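Local coordinates for protein 5'-nucleotidase SURE (PDB 2WQK) that probably hydrolyses nucleoside 5'-monophosphates to nucleosides and phosphate with the help of one divalent metal cation per subunit, at residues T3-N8 with V79-K84; S91-G96 with E136-V141; E101-S106 with G215-A220. One frame throughout, in Å; residues are numbered along the deposited sequence. Where two conformers were deposited one is given.

Overall arrangement
The three contacts run from the body of the mixed sheet to the metal site and beyond. Contact 1 ties strand 3-7 to the end of helix 69-80; contact 2 lies on the neighbouring strand 88-94, with centres about 19 Å apart, and the two meet through a probable hydrogen bond from Gly-92 N to Val-7 O (3.0 Å). Contact 2 holds the bound sodium through Asn-94. Contact 3, its centre about 16 Å from that of contact 2, does not touch it, but both reach the same sulfate, through Asn-94 and Ser-106. Contacts 1 and 3, centres about 27 Å apart, lie on opposite sides of the chain's centre; the touching residues of contact 1 lie away from the metal site.

Contact 1 (T3-N8 with V79-K84)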
loop_
_atom_site.group_PDB
_atom_site.type_symbol
_atom_site.label_atom_id
_atom_site.label_comp_id
_atom_site.label_asym_id
_atom_site.label_seq_id
_atom_site.Cartn_x
_atom_site.Cartn_y
_atom_site.Cartn_z
ATOM N N THR A 3 -33.190 -10.685 -8.594
ATOM C CA THR A 3 -32.058 -10.773 -7.698
ATOM C C THR A 3 -30.986 -9.824 -8.212
ATOM O O THR A 3 -30.742 -9.774 -9.446
ATOM C CB THR A 3 -31.510 -12.228 -7.606
ATOM O OG1 THR A 3 -32.542 -13.107 -7.119
ATOM C CG2 THR A 3 -30.250 -12.337 -6.734
ATOM N N PHE A 4 -30.401 -9.072 -7.274
ATOM C CA PHE A 4 -29.329 -8.122 -7.610
ATOM C C PHE A 4 -28.070 -8.511 -6.865
ATOM O O PHE A 4 -28.108 -8.801 -5.682
ATOM C CB PHE A 4 -29.712 -6.705 -7.201
ATOM C CG PHE A 4 -31.139 -6.365 -7.521
ATOM C CD1 PHE A 4 -31.571 -6.345 -8.819
ATOM C CD2 PHE A 4 -32.064 -6.102 -6.508
ATOM C CE1 PHE A 4 -32.877 -6.060 -9.133
ATOM C CE2 PHE A 4 -33.372 -5.810 -6.843
ATOM C CZ PHE A 4 -33.766 -5.798 -8.136
ATOM N N LEU A 5 -26.925 -8.464 -7.575
ATOM C CA LEU A 5 -25.620 -8.620 -6.948
ATOM C C LEU A 5 -25.080 -7.184 -6.803
ATOM O O LEU A 5 -24.860 -6.509 -7.810
ATOM C CB LEU A 5 -24.692 -9.456 -7.834
ATOM C CG LEU A 5 -23.256 -9.623 -7.317
ATOM C CD1 LEU A 5 -23.250 -10.174 -5.934
ATOM C CD2 LEU A 5 -22.421 -10.499 -8.281
ATOM N N LEU A 6 -24.903 -6.749 -5.562
ATOM C CA LEU A 6 -24.534 -5.379 -5.232
ATOM C C LEU A 6 -23.153 -5.376 -4.622
ATOM O O LEU A 6 -22.875 -6.072 -3.629
ATOM C CB LEU A 6 -25.551 -4.811 -4.222
ATOM C CG LEU A 6 -25.271 -3.417 -3.648
ATOM C CD1 LEU A 6 -25.101 -2.362 -4.741
ATOM C CD2 LEU A 6 -26.348 -2.986 -2.647
ATOM N N VAL A 7 -22.272 -4.568 -5.219
ATOM C CA VAL A 7 -20.887 -4.447 -4.786
ATOM C C VAL A 7 -20.588 -2.961 -4.621
ATOM O O VAL A 7 -21.385 -2.097 -4.999
ATOM C CB VAL A 7 -19.911 -5.081 -5.817
ATOM C CG1 VAL A 7 -20.348 -6.518 -6.116
ATOM C CG2 VAL A 7 -19.814 -4.233 -7.101
ATOM N N ASN A 8 -19.417 -2.662 -4.066
ATOM C CA ASN A 8 -18.928 -1.290 -4.088
ATOM C C ASN A 8 -17.398 -1.290 -3.974
ATOM O O ASN A 8 -16.770 -2.359 -3.988
ATOM C CB ASN A 8 -19.580 -0.388 -3.037
ATOM C CG ASN A 8 -18.982 -0.564 -1.631
ATOM O OD1 ASN A 8 -18.295 -1.548 -1.353
ATOM N ND2 ASN A 8 -19.292 0.380 -0.720
ATOM N N VAL A 79 -19.470 -18.109 -6.750
ATOM C CA VAL A 79 -19.566 -18.824 -5.449
ATOM C C VAL A 79 -20.940 -18.575 -4.831
ATOM O O VAL A 79 -21.721 -19.528 -4.627
ATOM C CB VAL A 79 -18.439 -18.435 -4.462
ATOM C CG1 VAL A 79 -18.564 -19.219 -3.153
ATOM C CG2 VAL A 79 -17.019 -18.609 -5.114
ATOM N N ILE A 80 -21.284 -17.319 -4.567
ATOM C CA ILE A 80 -22.484 -17.045 -3.760
ATOM C C ILE A 80 -23.742 -17.414 -4.555
ATOM O O ILE A 80 -24.643 -18.086 -4.027
ATOM C CB ILE A 80 -22.519 -15.587 -3.287
ATOM C CG1 ILE A 80 -21.260 -15.258 -2.442
ATOM C CG2 ILE A 80 -23.790 -15.323 -2.493
ATOM C CD1 ILE A 80 -21.051 -16.207 -1.284
ATOM N N LEU A 81 -23.804 -16.979 -5.808
ATOM C CA LEU A 81 -24.942 -17.269 -6.686
ATOM C C LEU A 81 -24.840 -18.565 -7.476
ATOM O O LEU A 81 -25.714 -18.859 -8.305
ATOM C CB LEU A 81 -25.195 -16.073 -7.618
ATOM C CG LEU A 81 -25.492 -14.742 -6.931
ATOM C CD1 LEU A 81 -25.601 -13.646 -7.980
ATOM C CD2 LEU A 81 -26.750 -14.855 -6.026
ATOM N N GLU A 82 -23.753 -19.306 -7.266
ATOM C CA GLU A 82 -23.606 -20.620 -7.902
ATOM C C GLU A 82 -23.769 -20.567 -9.423
ATOM O O GLU A 82 -24.392 -21.442 -10.039
ATOM C CB GLU A 82 -24.612 -21.618 -7.269
ATOM C CG GLU A 82 -24.435 -21.768 -5.772
ATOM C CD GLU A 82 -25.387 -22.789 -5.127
ATOM O OE1 GLU A 82 -25.976 -23.600 -5.847
ATOM O OE2 GLU A 82 -25.526 -22.780 -3.894
ATOM N N GLU A 83 -23.221 -19.512 -10.043
ATOM C CA GLU A 83 -23.223 -19.349 -11.500
ATOM C C GLU A 83 -24.618 -19.146 -12.116
ATOM O O GLU A 83 -24.823 -19.282 -13.333
ATOM C CB GLU A 83 -22.464 -20.499 -12.181
ATOM C CG GLU A 83 -20.971 -20.400 -12.052
ATOM C CD GLU A 83 -20.287 -21.504 -12.837
ATOM O OE1 GLU A 83 -19.935 -22.543 -12.238
ATOM O OE2 GLU A 83 -20.168 -21.340 -14.059
ATOM N N LYS A 84 -25.575 -18.760 -11.279
ATOM C CA LYS A 84 -26.884 -18.356 -11.742
ATOM C C LYS A 84 -26.846 -16.837 -11.864
ATOM O O LYS A 84 -26.699 -16.137 -10.864
ATOM C CB LYS A 84 -27.988 -18.814 -10.776
ATOM C CG LYS A 84 -29.398 -18.456 -11.297
ATOM C CD LYS A 84 -30.492 -19.083 -10.451
ATOM C CE LYS A 84 -31.847 -18.983 -11.126
ATOM N NZ LYS A 84 -32.294 -17.575 -11.194
#
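Leu-81, which carries the helix side of this contact, takes a hydrogen bond at its carbonyl O from Lys-84 N, 3.0 Å away. This bond closes a type I' turn over Glu-82 and Glu-83, both with positive phi (54° and 66°). A weak bond from Glu-82 N to Val-79 O, at 3.3 Å, lies where helix 69-80 ends. The Leu-81 side chain is directed at strand 3-7, where its two methyl branches separate. CD1 comes to within 4.3 Å of Leu-5 CB, while CD2 lies 4.4 Å from Thr-3 CG2. CD1 stands anti to CA (chi2 175°), so this branch extends farthest from the backbone and comes up to the root of the Leu-5 side chain. Thr-3 and Leu-5 alternate with Phe-4 along the strand and therefore face the same side, toward Leu-81, whereas Phe-4 points to the other side of the sheet. The contact belongs to a beta-alpha-beta crossover of the Rossmann-like sheet: strand 61-64, helix 69-80 and strand 88-94 follow in order, and the chain turns at 81-84 before re-entering the sheet beside strand 3-7. Leu-5 pairs through its backbone with Leu-88 and Leu-90 of that returning strand, and Pro-86 on the way there touches the side chains of both Leu-5 and Leu-81. No hydrogen bond crosses between the segments; methyl and methylene groups make the contact, which buries 118 Å². Val-79, on the last turn of the helix, packs against Tyr-201 of the second subunit.

Contact 2 (S91-G96 with E136-V141); sequences SGINEG and EEIAKV. With NA (sodium ion), chain D; SO4 (sulfate ion), chain C.
Ile-93 meets Ile-138 and Ala-139 through apolar contacts alone. Its CD1 lies 3.9 Å from Ile-138 CG2, and the CG2 methyls of the two isoleucines are 4.1 Å apart, the side chains slanting across one another. The same CD1 sits over the helix backbone, 4.0 Å from Ala-139 CA, where the small alanine side chain lets it come close. Ala-127 of strand 122-128 touches both isoleucines, and Leu-20 of helix 15-24 also packs on Ile-93.

Polar bonds gather one residue later, beyond the cis peptide that joins Gly-92 to Ile-93. Asn-94 ND2 donates to Gly-96 O at 2.9 Å, standing well above that carbonyl's plane, and weakly to sulfate O1; the first bond helps to fix the rotation of the amide.

Metal bonds use the other end of this amide. Asn-94 OD1, with CG anti to the backbone N (chi1 -163°), reaches the sodium at 2.3 Å. Sulfate O2 binds at 2.4 Å, O1 more loosely, and a water that donates to Glu-95 O sits 2.5 Å from the ion. Asp-10 and Ser-40 complete the coordination, consistent with the divalent-metal site of SurE nucleotidases at the carboxyl ends of the parallel strands.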
loop_
_atom_site.group_PDB
_atom_site.type_symbol
_atom_site.label_atom_id
_atom_site.label_comp_id
_atom_site.label_asym_id
_atom_site.label_seq_id
_atom_site.Cartn_x
_atom_site.Cartn_y
_atom_site.Cartn_z
ATOM N N SER A 91 -23.298 -1.422 -8.634
ATOM C CA SER A 91 -22.099 -1.035 -7.922
ATOM C C SER A 91 -22.245 0.386 -7.407
ATOM O O SER A 91 -22.519 1.290 -8.176
ATOM C CB SER A 91 -20.907 -1.088 -8.904
ATOM O OG SER A 91 -19.707 -0.823 -8.240
ATOM N N GLY A 92 -22.100 0.549 -6.107
ATOM C CA GLY A 92 -22.265 1.856 -5.470
ATOM C C GLY A 92 -23.112 1.741 -4.212
ATOM O O GLY A 92 -23.252 0.650 -3.651
ATOM N N ILE A 93 -23.640 2.878 -3.736
ATOM C CA ILE A 93 -23.427 4.219 -4.229
ATOM C C ILE A 93 -22.100 4.731 -3.776
ATOM O O ILE A 93 -21.797 4.759 -2.588
ATOM C CB ILE A 93 -24.492 5.196 -3.662
ATOM C CG1 ILE A 93 -25.902 4.730 -4.029
ATOM C CG2 ILE A 93 -24.216 6.643 -4.149
ATOM C CD1 ILE A 93 -27.001 5.190 -3.030
ATOM N N ASN A 94 -21.265 5.127 -4.744
ATOM C CA ASN A 94 -19.952 5.634 -4.409
ATOM C C ASN A 94 -19.988 6.918 -3.606
ATOM O O ASN A 94 -20.813 7.761 -3.851
ATOM C CB ASN A 94 -19.100 5.894 -5.671
ATOM C CG ASN A 94 -17.599 6.022 -5.346
ATOM O OD1 ASN A 94 -17.030 5.159 -4.675
ATOM N ND2 ASN A 94 -16.964 7.117 -5.831
ATOM N N GLU A 95 -19.024 7.030 -2.701
ATOM C CA GLU A 95 -18.815 8.238 -1.935
ATOM C C GLU A 95 -17.965 9.170 -2.810
ATOM O O GLU A 95 -16.722 9.245 -2.672
ATOM C CB GLU A 95 -18.079 7.925 -0.636
ATOM C CG GLU A 95 -18.742 6.944 0.287
ATOM C CD GLU A 95 -17.819 6.543 1.440
ATOM O OE1 GLU A 95 -16.564 6.722 1.328
ATOM O OE2 GLU A 95 -18.350 6.064 2.457
ATOM N N GLY A 96 -18.608 9.799 -3.761
ATOM C CA GLY A 96 -18.019 10.806 -4.615
ATOM C C GLY A 96 -18.328 10.466 -6.057
ATOM O O GLY A 96 -18.757 9.346 -6.369
ATOM N N GLU A 136 -29.447 8.243 1.550
ATOM C CA GLU A 136 -30.805 7.702 1.499
ATOM C C GLU A 136 -31.706 8.409 0.513
ATOM O O GLU A 136 -32.557 7.759 -0.090
ATOM C CB GLU A 136 -31.455 7.684 2.883
ATOM C CG GLU A 136 -30.706 6.815 3.833
ATOM C CD GLU A 136 -31.412 6.665 5.168
ATOM O OE1 GLU A 136 -32.371 7.409 5.423
ATOM O OE2 GLU A 136 -30.988 5.802 5.941
ATOM N N GLU A 137 -31.526 9.722 0.336
ATOM C CA GLU A 137 -32.232 10.439 -0.698
ATOM C C GLU A 137 -31.776 9.972 -2.081
ATOM O O GLU A 137 -32.579 9.749 -2.963
ATOM C CB GLU A 137 -32.009 11.947 -0.588
ATOM C CG GLU A 137 -32.571 12.572 0.716
ATOM C CD GLU A 137 -34.068 12.513 0.776
ATOM O OE1 GLU A 137 -34.742 12.744 -0.228
ATOM O OE2 GLU A 137 -34.595 12.238 1.874
ATOM N N ILE A 138 -30.469 9.835 -2.252
ATOM C CA ILE A 138 -29.922 9.385 -3.529
ATOM C C ILE A 138 -30.427 7.991 -3.899
ATOM O O ILE A 138 -30.729 7.716 -5.076
ATOM C CB ILE A 138 -28.372 9.446 -3.515
ATOM C CG1 ILE A 138 -27.935 10.912 -3.542
ATOM C CG2 ILE A 138 -27.737 8.664 -4.698
ATOM C CD1 ILE A 138 -26.452 11.153 -3.247
ATOM N N ALA A 139 -30.548 7.114 -2.903
ATOM C CA ALA A 139 -30.989 5.739 -3.178
ATOM C C ALA A 139 -32.369 5.701 -3.792
ATOM O O ALA A 139 -32.694 4.807 -4.560
ATOM C CB ALA A 139 -30.938 4.843 -1.912
ATOM N N LYS A 140 -33.207 6.688 -3.441
ATOM C CA LYS A 140 -34.560 6.721 -4.006
ATOM C C LYS A 140 -34.535 6.832 -5.536
ATOM O O LYS A 140 -35.286 6.131 -6.213
ATOM C CB LYS A 140 -35.377 7.884 -3.416
ATOM C CG LYS A 140 -35.579 7.752 -1.915
ATOM C CD LYS A 140 -36.217 9.008 -1.326
ATOM C CE LYS A 140 -36.406 8.878 0.158
ATOM N NZ LYS A 140 -36.904 10.204 0.716
ATOM N N VAL A 141 -33.657 7.688 -6.085
ATOM C CA VAL A 141 -33.629 7.783 -7.530
ATOM C C VAL A 141 -32.920 6.539 -8.137
ATOM O O VAL A 141 -33.305 6.086 -9.208
ATOM C CB VAL A 141 -33.152 9.139 -8.039
ATOM C CG1 VAL A 141 -31.696 9.261 -7.906
ATOM C CG2 VAL A 141 -33.674 9.370 -9.484
HETATM NA NA NA D . -14.868 5.173 -3.828
HETATM S S SO4 C . -14.072 4.813 -6.817
HETATM O O1 SO4 C . -14.100 6.152 -6.229
HETATM O O2 SO4 C . -14.277 3.838 -5.700
HETATM O O3 SO4 C . -15.146 4.632 -7.725
HETATM O O4 SO4 C . -12.764 4.524 -7.487
HETATM O O HOH W 1 -14.620 7.546 -3.277
#

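Contact 3 (E101-S106 with G215-A220); sequences EDITYS and GTDYWA. With SO4 (sulfate ion), chain C.
Asp-102 and Tyr-218 face each other with a water between them: OD2 and OH are 4.3 Å apart, without a direct bond. The water donates to Asp-102 OD2 at 2.9 Å; its distance to Tyr-218 OH is so short that this second link is doubtful. Here the 3-10 segment leading into helix 107-117 of the Rossmann-like part of SurE meets the first turn of helix 217-222, N-capped by Thr-216, whose OG1 accepts from Trp-219 N at 3.1 Å. Polar groups on both sides have firmer partners nearby: Asp-102 OD1 forms a salt bridge with Arg-183, and Tyr-218 OH is hydrogen-bonded to Lys-182 O.

Away from the water, Ile-103 CD1 and Asp-217 OD2 approach from opposite directions to 4.1 Å. Asp-217 holds CG between its backbone N and carbonyl carbon (chi1 51°), which brings OD1 back over the helix start, 2.8 Å from Tyr-218 N, which stands 36° out of the carboxylate plane. OD1 also accepts from Gly-181 N, and OD2 from Gly-100 N. With an alanine here, the amides of Gly-100 and Gly-181 would probably lose their shared anchor, leaving the two loops less firmly joined. Ile-103 also packs on Leu-235 of the second subunit. At the far end of the segment, Ser-106 OG accepts from Val-109 N as N-cap of helix 107-117 and donates to sulfate O3 at 2.8 Å.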
loop_
_atom_site.group_PDB
_atom_site.type_symbol
_atom_site.label_atom_id
_atom_site.label_comp_id
_atom_site.label_asym_id
_atom_site.label_seq_id
_atom_site.Cartn_x
_atom_site.Cartn_y
_atom_site.Cartn_z
ATOM N N GLU A 101 -13.418 11.865 -17.861
ATOM C CA GLU A 101 -12.213 11.081 -18.125
ATOM C C GLU A 101 -11.835 10.174 -16.995
ATOM O O GLU A 101 -11.193 9.102 -17.167
ATOM C CB GLU A 101 -11.017 12.023 -18.375
ATOM C CG GLU A 101 -11.141 12.843 -19.625
ATOM C CD GLU A 101 -11.388 11.999 -20.867
ATOM O OE1 GLU A 101 -11.246 10.755 -20.807
ATOM O OE2 GLU A 101 -11.726 12.589 -21.915
ATOM N N ASP A 102 -12.209 10.572 -15.786
ATOM C CA ASP A 102 -11.853 9.819 -14.587
ATOM C C ASP A 102 -12.597 8.448 -14.385
ATOM O O ASP A 102 -12.257 7.630 -13.513
ATOM C CB ASP A 102 -11.889 10.800 -13.429
ATOM C CG ASP A 102 -10.824 11.926 -13.609
ATOM O OD1 ASP A 102 -9.640 11.596 -13.908
ATOM O OD2 ASP A 102 -11.160 13.122 -13.494
ATOM N N ILE A 103 -13.560 8.181 -15.251
ATOM C CA ILE A 103 -14.288 6.897 -15.230
ATOM C C ILE A 103 -13.323 5.694 -15.347
ATOM O O ILE A 103 -13.502 4.663 -14.707
ATOM C CB ILE A 103 -15.338 6.903 -16.337
ATOM C CG1 ILE A 103 -16.468 7.884 -15.999
ATOM C CG2 ILE A 103 -15.913 5.531 -16.642
ATOM C CD1 ILE A 103 -17.367 8.198 -17.238
ATOM N N THR A 104 -12.272 5.830 -16.161
ATOM C CA THR A 104 -11.281 4.772 -16.375
ATOM C C THR A 104 -10.612 4.266 -15.111
ATOM O O THR A 104 -10.192 3.128 -15.034
ATOM C CB THR A 104 -10.157 5.288 -17.295
ATOM O OG1 THR A 104 -10.738 5.620 -18.562
ATOM C CG2 THR A 104 -9.094 4.241 -17.456
ATOM N N TYR A 105 -10.479 5.146 -14.119
ATOM C CA TYR A 105 -9.777 4.842 -12.895
ATOM C C TYR A 105 -10.698 4.411 -11.741
ATOM O O TYR A 105 -10.248 4.137 -10.621
ATOM C CB TYR A 105 -8.990 6.079 -12.452
ATOM C CG TYR A 105 -7.965 6.541 -13.481
ATOM C CD1 TYR A 105 -6.885 5.762 -13.792
ATOM C CD2 TYR A 105 -8.109 7.748 -14.126
ATOM C CE1 TYR A 105 -5.935 6.198 -14.719
ATOM C CE2 TYR A 105 -7.165 8.199 -15.058
ATOM C CZ TYR A 105 -6.088 7.399 -15.361
ATOM O OH TYR A 105 -5.138 7.828 -16.276
ATOM N N SER A 106 -11.998 4.379 -12.004
ATOM C CA SER A 106 -12.977 4.159 -10.924
ATOM C C SER A 106 -13.224 2.679 -10.617
ATOM O O SER A 106 -13.574 1.871 -11.512
ATOM C CB SER A 106 -14.312 4.738 -11.365
ATOM O OG SER A 106 -15.382 4.340 -10.499
ATOM N N GLY A 215 -25.191 18.499 -22.302
ATOM C CA GLY A 215 -25.158 17.164 -22.928
ATOM C C GLY A 215 -24.192 16.230 -22.216
ATOM O O GLY A 215 -24.313 15.017 -22.350
ATOM N N THR A 216 -23.253 16.786 -21.455
ATOM C CA THR A 216 -22.288 15.981 -20.711
ATOM C C THR A 216 -22.784 15.548 -19.320
ATOM O O THR A 216 -23.688 16.175 -18.720
ATOM C CB THR A 216 -20.951 16.700 -20.521
ATOM O OG1 THR A 216 -21.115 17.854 -19.668
ATOM C CG2 THR A 216 -20.311 17.070 -21.860
ATOM N N ASP A 217 -22.149 14.512 -18.788
ATOM C CA ASP A 217 -22.390 14.075 -17.419
ATOM C C ASP A 217 -22.162 15.202 -16.403
ATOM O O ASP A 217 -22.996 15.447 -15.518
ATOM C CB ASP A 217 -21.580 12.790 -17.093
ATOM C CG ASP A 217 -20.062 12.858 -17.422
ATOM O OD1 ASP A 217 -19.546 13.912 -17.874
ATOM O OD2 ASP A 217 -19.422 11.792 -17.140
ATOM N N TYR A 218 -21.057 15.912 -16.552
ATOM C CA TYR A 218 -20.744 17.018 -15.633
ATOM C C TYR A 218 -21.854 18.060 -15.652
ATOM O O TYR A 218 -22.323 18.512 -14.592
ATOM C CB TYR A 218 -19.463 17.730 -16.050
ATOM C CG TYR A 218 -18.183 17.010 -15.826
ATOM C CD1 TYR A 218 -17.602 16.970 -14.579
ATOM C CD2 TYR A 218 -17.517 16.420 -16.892
ATOM C CE1 TYR A 218 -16.364 16.324 -14.380
ATOM C CE2 TYR A 218 -16.331 15.795 -16.700
ATOM C CZ TYR A 218 -15.743 15.772 -15.450
ATOM O OH TYR A 218 -14.552 15.102 -15.332
ATOM N N TRP A 219 -22.272 18.471 -16.845
ATOM C CA TRP A 219 -23.295 19.557 -16.909
ATOM C C TRP A 219 -24.564 19.124 -16.205
ATOM O O TRP A 219 -25.175 19.900 -15.453
ATOM C CB TRP A 219 -23.597 19.956 -18.363
ATOM C CG TRP A 219 -24.520 21.135 -18.498
ATOM C CD1 TRP A 219 -24.151 22.436 -18.727
ATOM C CD2 TRP A 219 -25.955 21.131 -18.402
ATOM N NE1 TRP A 219 -25.276 23.226 -18.758
ATOM C CE2 TRP A 219 -26.390 22.457 -18.587
ATOM C CE3 TRP A 219 -26.916 20.137 -18.199
ATOM C CZ2 TRP A 219 -27.727 22.814 -18.516
ATOM C CZ3 TRP A 219 -28.265 20.503 -18.148
ATOM C CH2 TRP A 219 -28.650 21.820 -18.318
ATOM N N ALA A 220 -24.981 17.873 -16.409
ATOM C CA ALA A 220 -26.252 17.398 -15.842
ATOM C C ALA A 220 -26.195 17.528 -14.327
ATOM O O ALA A 220 -27.096 18.141 -13.716
ATOM C CB ALA A 220 -26.512 15.926 -16.271
HETATM S S SO4 C . -14.072 4.813 -6.817
HETATM O O1 SO4 C . -14.100 6.152 -6.229
HETATM O O2 SO4 C . -14.277 3.838 -5.700
HETATM O O3 SO4 C . -15.146 4.632 -7.725
HETATM O O4 SO4 C . -12.764 4.524 -7.487
HETATM O O HOH W 2 -13.784 14.300 -13.183
#